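Local coordinates for ketosynthase (Streptomyces sp. MSC090213JE08, PDB 6KXD), which forms part of the ishigamide ketosynthase/chain length factor of a type II polyketide synthase and probably takes part in 3-oxoacyl-[acyl-carrier-protein] synthesis, at residues B[289-294]-B[334-339]; B[301-306]-B[356-361]. One frame throughout, in Å; residues are numbered along the deposited sequence.

Contact 1: residues B[289-294]-B[334-339]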
ATOM      1  N   ALA B 289     -23.157  -6.592 -18.069  1.00 39.92           N
ATOM      2  CA  ALA B 289     -22.786  -7.457 -16.954  1.00 42.38           C
ATOM      3  C   ALA B 289     -22.416  -6.583 -15.764  1.00 37.57           C
ATOM      4  O   ALA B 289     -21.657  -5.613 -15.917  1.00 42.05           O
ATOM      5  CB  ALA B 289     -21.631  -8.370 -17.334  1.00 44.72           C
ATOM      6  N   ALA B 290     -23.046  -6.874 -14.629  1.00 36.33           N
ATOM      7  CA  ALA B 290     -22.757  -6.198 -13.393  1.00 40.47           C
ATOM      8  C   ALA B 290     -22.431  -7.250 -12.339  1.00 37.06           C
ATOM      9  O   ALA B 290     -23.215  -8.156 -12.089  1.00 41.08           O
ATOM     10  CB  ALA B 290     -23.926  -5.362 -12.959  1.00 39.47           C
ATOM     11  N   VAL B 291     -21.262  -7.092 -11.708  1.00 36.74           N
ATOM     12  CA  VAL B 291     -20.720  -8.078 -10.812  1.00 40.01           C
ATOM     13  C   VAL B 291     -20.388  -7.395  -9.499  1.00 38.30           C
ATOM     14  O   VAL B 291     -19.372  -6.738  -9.366  1.00 39.66           O
ATOM     15  CB  VAL B 291     -19.497  -8.797 -11.398  1.00 39.80           C
ATOM     16  CG1 VAL B 291     -19.058  -9.872 -10.449  1.00 37.90           C
ATOM     17  CG2 VAL B 291     -19.797  -9.394 -12.773  1.00 42.69           C
ATOM     18  N   PRO B 292     -21.304  -7.525  -8.514  1.00 37.79           N
ATOM     19  CA  PRO B 292     -21.084  -7.041  -7.158  1.00 39.75           C
ATOM     20  C   PRO B 292     -20.135  -7.996  -6.443  1.00 37.78           C
ATOM     21  O   PRO B 292     -20.002  -9.117  -6.883  1.00 38.72           O
ATOM     22  CB  PRO B 292     -22.484  -7.066  -6.509  1.00 42.95           C
ATOM     23  CG  PRO B 292     -23.327  -7.932  -7.394  1.00 48.56           C
ATOM     24  CD  PRO B 292     -22.618  -8.127  -8.718  1.00 42.51           C
ATOM     25  N   CYS B 293     -19.558  -7.577  -5.315  1.00 37.22           N
ATOM     26  CA  CYS B 293     -18.617  -8.444  -4.628  1.00 39.16           C
ATOM     27  C   CYS B 293     -19.350  -9.497  -3.787  1.00 37.62           C
ATOM     28  O   CYS B 293     -18.763 -10.465  -3.360  1.00 42.03           O
ATOM     29  CB  CYS B 293     -17.642  -7.662  -3.760  1.00 37.97           C
ATOM     30  SG  CYS B 293     -18.425  -6.783  -2.383  1.00 41.56           S
ATOM     31  N   ALA B 294     -20.608  -9.233  -3.478  1.00 42.47           N
ATOM     32  CA  ALA B 294     -21.458 -10.202  -2.743  1.00 47.02           C
ATOM     33  C   ALA B 294     -20.893 -10.467  -1.327  1.00 47.16           C
ATOM     34  O   ALA B 294     -21.006 -11.574  -0.824  1.00 45.55           O
ATOM     35  CB  ALA B 294     -21.555 -11.465  -3.547  1.00 50.51           C
ATOM     36  N   SER B 334     -10.619  -8.508  -8.318  1.00 37.35           N
ATOM     37  CA  SER B 334      -9.908  -9.105  -9.419  1.00 36.60           C
ATOM     38  C   SER B 334     -10.679 -10.322  -9.950  1.00 38.08           C
ATOM     39  O   SER B 334     -10.773 -10.532 -11.158  1.00 38.04           O
ATOM     40  CB  SER B 334      -8.485  -9.447  -8.989  1.00 36.47           C
ATOM     41  OG  SER B 334      -7.801  -8.276  -8.665  1.00 37.93           O
ATOM     42  N   PHE B 335     -11.226 -11.130  -9.051  1.00 37.05           N
ATOM     43  CA  PHE B 335     -12.057 -12.256  -9.443  1.00 35.86           C
ATOM     44  C   PHE B 335     -13.298 -11.731 -10.152  1.00 34.49           C
ATOM     45  O   PHE B 335     -13.691 -12.294 -11.159  1.00 37.58           O
ATOM     46  CB  PHE B 335     -12.431 -13.126  -8.272  1.00 33.01           C
ATOM     47  CG  PHE B 335     -11.328 -13.986  -7.737  1.00 32.74           C
ATOM     48  CD1 PHE B 335     -10.147 -14.146  -8.443  1.00 39.66           C
ATOM     49  CD2 PHE B 335     -11.492 -14.660  -6.560  1.00 37.22           C
ATOM     50  CE1 PHE B 335      -9.140 -14.957  -7.952  1.00 38.02           C
ATOM     51  CE2 PHE B 335     -10.481 -15.460  -6.062  1.00 37.53           C
ATOM     52  CZ  PHE B 335      -9.333 -15.636  -6.787  1.00 39.68           C
ATOM     53  N   GLN B 336     -13.780 -10.554  -9.737  1.00 34.68           N
ATOM     54  CA  GLN B 336     -14.976  -9.994 -10.375  1.00 36.25           C
ATOM     55  C   GLN B 336     -14.711  -9.588 -11.832  1.00 36.45           C
ATOM     56  O   GLN B 336     -15.498  -9.929 -12.729  1.00 38.04           O
ATOM     57  CB  GLN B 336     -15.517  -8.827  -9.562  1.00 37.90           C
ATOM     58  CG  GLN B 336     -16.106  -9.317  -8.264  1.00 38.26           C
ATOM     59  CD  GLN B 336     -16.276  -8.166  -7.320  1.00 39.40           C
ATOM     60  OE1 GLN B 336     -15.667  -8.098  -6.274  1.00 41.75           O
ATOM     61  NE2 GLN B 336     -17.116  -7.241  -7.708  1.00 37.21           N
ATOM     62  N   ILE B 337     -13.598  -8.890 -12.042  1.00 35.94           N
ATOM     63  CA  ILE B 337     -13.163  -8.491 -13.332  1.00 36.42           C
ATOM     64  C   ILE B 337     -12.879  -9.751 -14.156  1.00 37.29           C
ATOM     65  O   ILE B 337     -13.330  -9.857 -15.261  1.00 37.79           O
ATOM     66  CB  ILE B 337     -11.964  -7.544 -13.249  1.00 36.68           C
ATOM     67  CG1 ILE B 337     -12.350  -6.198 -12.623  1.00 36.40           C
ATOM     68  CG2 ILE B 337     -11.391  -7.375 -14.634  1.00 37.53           C
ATOM     69  CD1 ILE B 337     -11.191  -5.307 -12.328  1.00 40.90           C
ATOM     70  N   ALA B 338     -12.146 -10.710 -13.606  1.00 38.29           N
ATOM     71  CA  ALA B 338     -11.882 -11.982 -14.298  1.00 38.95           C
ATOM     72  C   ALA B 338     -13.178 -12.721 -14.667  1.00 38.47           C
ATOM     73  O   ALA B 338     -13.242 -13.292 -15.769  1.00 38.76           O
ATOM     74  CB  ALA B 338     -10.980 -12.861 -13.500  1.00 37.72           C
ATOM     75  N   ALA B 339     -14.181 -12.730 -13.785  1.00 35.73           N
ATOM     76  CA  ALA B 339     -15.447 -13.366 -14.094  1.00 41.02           C
ATOM     77  C   ALA B 339     -16.086 -12.684 -15.313  1.00 37.69           C
ATOM     78  O   ALA B 339     -16.650 -13.355 -16.169  1.00 40.23           O
ATOM     79  CB  ALA B 339     -16.354 -13.373 -12.903  1.00 40.89           C
TER

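Contact 2: residues B[301-306]-B[356-361]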
ATOM      1  N   ARG B 301     -25.239  -6.731   1.129  1.00 44.13           N
ATOM      2  CA  ARG B 301     -26.631  -6.820   0.774  1.00 46.70           C
ATOM      3  C   ARG B 301     -27.089  -5.495   0.164  1.00 42.48           C
ATOM      4  O   ARG B 301     -27.840  -5.524  -0.775  1.00 45.51           O
ATOM      5  CB  ARG B 301     -27.481  -7.214   1.984  1.00 48.88           C
ATOM      6  CG  ARG B 301     -27.312  -8.681   2.358  1.00 57.06           C
ATOM      7  CD  ARG B 301     -28.083  -9.121   3.604  1.00 58.89           C
ATOM      8  NE  ARG B 301     -27.731  -8.370   4.808  1.00 64.22           N
ATOM      9  CZ  ARG B 301     -26.762  -8.667   5.680  1.00 66.80           C
ATOM     10  NH1 ARG B 301     -25.912  -9.661   5.470  1.00 65.37           N
ATOM     11  NH2 ARG B 301     -26.655  -7.947   6.779  1.00 66.90           N
ATOM     12  N   ALA B 302     -26.650  -4.382   0.748  1.00 43.00           N
ATOM     13  CA  ALA B 302     -26.990  -3.082   0.319  1.00 44.56           C
ATOM     14  C   ALA B 302     -26.430  -2.867  -1.094  1.00 44.88           C
ATOM     15  O   ALA B 302     -27.064  -2.247  -1.934  1.00 43.01           O
ATOM     16  CB  ALA B 302     -26.455  -2.054   1.291  1.00 44.94           C
ATOM     17  N   GLU B 303     -25.212  -3.369  -1.334  1.00 42.47           N
ATOM     18  CA  GLU B 303     -24.577  -3.243  -2.632  1.00 40.84           C
ATOM     19  C   GLU B 303     -25.412  -3.944  -3.691  1.00 40.53           C
ATOM     20  O   GLU B 303     -25.667  -3.350  -4.769  1.00 44.39           O
ATOM     21  CB  GLU B 303     -23.176  -3.849  -2.577  1.00 42.17           C
ATOM     22  CG  GLU B 303     -22.544  -3.997  -3.940  1.00 40.92           C
ATOM     23  CD  GLU B 303     -21.329  -4.926  -3.873  1.00 46.42           C
ATOM     24  OE1 GLU B 303     -21.315  -5.837  -3.013  1.00 59.62           O
ATOM     25  OE2 GLU B 303     -20.391  -4.689  -4.614  1.00 50.38           O
ATOM     26  N   HIS B 304     -25.847  -5.173  -3.380  1.00 41.52           N
ATOM     27  CA  HIS B 304     -26.652  -5.942  -4.252  1.00 43.82           C
ATOM     28  C   HIS B 304     -27.966  -5.196  -4.530  1.00 44.36           C
ATOM     29  O   HIS B 304     -28.372  -5.111  -5.684  1.00 44.77           O
ATOM     30  CB  HIS B 304     -26.925  -7.351  -3.727  1.00 50.13           C
ATOM     31  CG  HIS B 304     -27.720  -8.133  -4.719  1.00 59.17           C
ATOM     32  ND1 HIS B 304     -27.120  -8.819  -5.769  1.00 66.35           N
ATOM     33  CD2 HIS B 304     -29.053  -8.258  -4.894  1.00 64.63           C
ATOM     34  CE1 HIS B 304     -28.050  -9.383  -6.511  1.00 67.79           C
ATOM     35  NE2 HIS B 304     -29.246  -9.043  -5.999  1.00 65.78           N
ATOM     36  N   GLU B 305     -28.617  -4.697  -3.486  1.00 43.08           N
ATOM     37  CA  GLU B 305     -29.903  -3.952  -3.681  1.00 50.26           C
ATOM     38  C   GLU B 305     -29.675  -2.712  -4.556  1.00 47.61           C
ATOM     39  O   GLU B 305     -30.478  -2.386  -5.421  1.00 47.01           O
ATOM     40  CB  GLU B 305     -30.546  -3.567  -2.342  1.00 55.93           C
ATOM     41  CG  GLU B 305     -31.143  -4.748  -1.596  1.00 65.05           C
ATOM     42  CD  GLU B 305     -32.036  -5.637  -2.459  1.00 79.25           C
ATOM     43  OE1 GLU B 305     -31.547  -6.693  -2.951  1.00 84.25           O
ATOM     44  OE2 GLU B 305     -33.211  -5.260  -2.665  1.00 79.54           O
ATOM     45  N   ALA B 306     -28.583  -1.996  -4.310  1.00 40.95           N
ATOM     46  CA  ALA B 306     -28.251  -0.769  -5.041  1.00 40.56           C
ATOM     47  C   ALA B 306     -28.063  -1.081  -6.531  1.00 45.48           C
ATOM     48  O   ALA B 306     -28.553  -0.356  -7.371  1.00 39.98           O
ATOM     49  CB  ALA B 306     -27.039  -0.104  -4.455  1.00 39.53           C
ATOM     50  N   LEU B 356     -19.763  -3.606 -15.385  1.00 35.59           N
ATOM     51  CA  LEU B 356     -19.587  -2.845 -14.165  1.00 35.88           C
ATOM     52  C   LEU B 356     -19.226  -3.839 -13.063  1.00 37.34           C
ATOM     53  O   LEU B 356     -19.927  -4.854 -12.890  1.00 41.20           O
ATOM     54  CB  LEU B 356     -20.892  -2.142 -13.800  1.00 37.53           C
ATOM     55  CG  LEU B 356     -20.834  -1.157 -12.642  1.00 42.92           C
ATOM     56  CD1 LEU B 356     -21.856  -0.057 -12.838  1.00 45.06           C
ATOM     57  CD2 LEU B 356     -21.136  -1.864 -11.335  1.00 43.73           C
ATOM     58  N   VAL B 357     -18.166  -3.535 -12.321  1.00 36.62           N
ATOM     59  CA  VAL B 357     -17.792  -4.344 -11.154  1.00 37.25           C
ATOM     60  C   VAL B 357     -17.795  -3.404  -9.949  1.00 37.71           C
ATOM     61  O   VAL B 357     -17.433  -2.281 -10.058  1.00 39.11           O
ATOM     62  CB  VAL B 357     -16.445  -5.062 -11.330  1.00 40.03           C
ATOM     63  CG1 VAL B 357     -16.460  -5.921 -12.568  1.00 38.96           C
ATOM     64  CG2 VAL B 357     -15.265  -4.129 -11.336  1.00 47.15           C
ATOM     65  N   CYS B 358     -18.307  -3.878  -8.825  1.00 37.75           N
ATOM     66  CA  CYS B 358     -18.486  -3.046  -7.696  1.00 38.23           C
ATOM     67  C   CYS B 358     -17.987  -3.853  -6.491  1.00 36.03           C
ATOM     68  O   CYS B 358     -18.222  -5.078  -6.413  1.00 38.31           O
ATOM     69  CB  CYS B 358     -19.978  -2.717  -7.514  1.00 43.43           C
ATOM     70  SG  CYS B 358     -20.197  -1.686  -6.048  1.00 59.92           S
ATOM     71  N   ALA B 359     -17.332  -3.184  -5.550  1.00 36.40           N
ATOM     72  CA  ALA B 359     -16.981  -3.837  -4.299  1.00 39.19           C
ATOM     73  C   ALA B 359     -17.121  -2.853  -3.150  1.00 38.87           C
ATOM     74  O   ALA B 359     -17.008  -1.660  -3.341  1.00 39.00           O
ATOM     75  CB  ALA B 359     -15.589  -4.378  -4.334  1.00 40.81           C
ATOM     76  N   VAL B 360     -17.381  -3.444  -1.975  1.00 36.61           N
ATOM     77  CA  VAL B 360     -17.463  -2.756  -0.690  1.00 37.01           C
ATOM     78  C   VAL B 360     -16.606  -3.517   0.309  1.00 38.83           C
ATOM     79  O   VAL B 360     -16.498  -4.695   0.273  1.00 40.04           O
ATOM     80  CB  VAL B 360     -18.920  -2.648  -0.202  1.00 39.84           C
ATOM     81  CG1 VAL B 360     -19.708  -1.868  -1.221  1.00 42.14           C
ATOM     82  CG2 VAL B 360     -19.569  -4.012   0.038  1.00 45.86           C
ATOM     83  N   ASP B 361     -15.980  -2.754   1.181  1.00 38.15           N
ATOM     84  CA  ASP B 361     -15.073  -3.304   2.099  1.00 45.21           C
ATOM     85  C   ASP B 361     -15.536  -2.890   3.489  1.00 47.67           C
ATOM     86  O   ASP B 361     -16.155  -1.820   3.682  1.00 47.01           O
ATOM     87  CB  ASP B 361     -13.668  -2.858   1.742  1.00 42.78           C
ATOM     88  CG  ASP B 361     -12.629  -3.510   2.632  1.00 50.80           C
ATOM     89  OD1 ASP B 361     -12.471  -4.740   2.502  1.00 46.48           O
ATOM     90  OD2 ASP B 361     -12.028  -2.786   3.463  1.00 52.97           O
TER

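Contact 1: residues B[289-294]-B[334-339]
Gln336 reaches from buried helix 332-344 to strand 287-291, where its amide meets the backbone of Val291 and the residues Pro292 and Cys293. This is an inner interface of the thiolase fold, in which such helices are sandwiched between two sheets. NE2 of Gln336 gives a bent hydrogen bond to Val291 O, 2.8 Å long with 137° at the hydrogen; the acceptor lies close to the amide plane, but the nitrogen sits above the plane of the Val291 carbonyl. Beneath the amide, the side chains of Val291 and Gln336 run alongside each other, pointing opposite ways. With CG1 of Val291 anti to the backbone N (chi1 -176°), that methyl rests 3.7 Å from CG of Gln336. On the amide's oxygen side, CB of Cys293 comes 3.2 Å from OE1 of Gln336.

Two neighbours fix the rotation of the amide. Ser332 OG, one turn earlier in the helix, bonds OE1, and NE2 also bonds Cys358 O on the adjacent parallel strand 354-360. The Gln336 side chain also touches Met322, and Val340 packs on Val291. The NE2 of Gln336 thus bridges two backbone carbonyls on neighbouring strands, Val291 O and Cys358 O.

Contact 2: residues B[301-306]-B[356-361]
Glu303 of helix 298-310 lays its carboxylate over Cys358, Ala359 and Val360 near the end of strand 354-360. The short helix and strand segments run nearly antiparallel, at 152°, with their axes 9.1 Å apart, and the Glu303 side chain spans that gap. Just before it in the helix, Ala302 packs on Pro265, at the start of helix 265-280.

At Glu303 itself, CG is anti to the backbone N (chi1 169°) and the chain stays extended beyond it, which carries the carboxylate down to the strand. On the way CG passes 3.9 Å from SG of Cys358. OE2 of Glu303 goes deepest: it lies 3.3 Å from SG of Cys358, 3.5 Å from CA of Ala359 and 2.8 Å from O of Cys358. Two acceptors so close would tend to raise the carboxylate's pKa. Two backbone amides probably offset this: Cys293 N donates to OE2, and Ala294 N makes a weak hydrogen bond to OE1. The other branch, OE1 of Glu303, stands over the strand's last residue, 4.0 Å from CG2 of Val360, and the Glu303 and Val360 side chains meet at a slant. An alanine in place of Glu303 would probably leave Cys293 N without its acceptor and open a gap above Cys358, setting Cys293 and Ala294 freer to move.

One turn further along, Ala306 meets Thr270 of helix 265-280. That helix also covers the strand, its Val269 touching both Cys358 and Val360, while Leu307 closes over Cys358 from helix 298-310. Helices 265-280 and 298-310 together form a layer packed on the C-terminal sheet, an outer helical layer of the five-layered thiolase fold.

In the fold
Both contacts are buried and both belong to the sheet in which strands 287-291 and 354-360 run side by side, but they lie on opposite faces of it. Contact 1 is the deeper, its centre about 9 Å from the centre of the chain, and joins the sheet to the inner helix 332-344; contact 2, about 15 Å out, joins it to the outer helix 298-310. Each uses one long polar side chain. In contact 1 an amide donates to strand carbonyls, whereas in contact 2 a carboxylate takes its backbone amide donors from 289-294. They meet at Cys358 O and around Cys293, so an amide from one layer and an acid from another converge on the same strands.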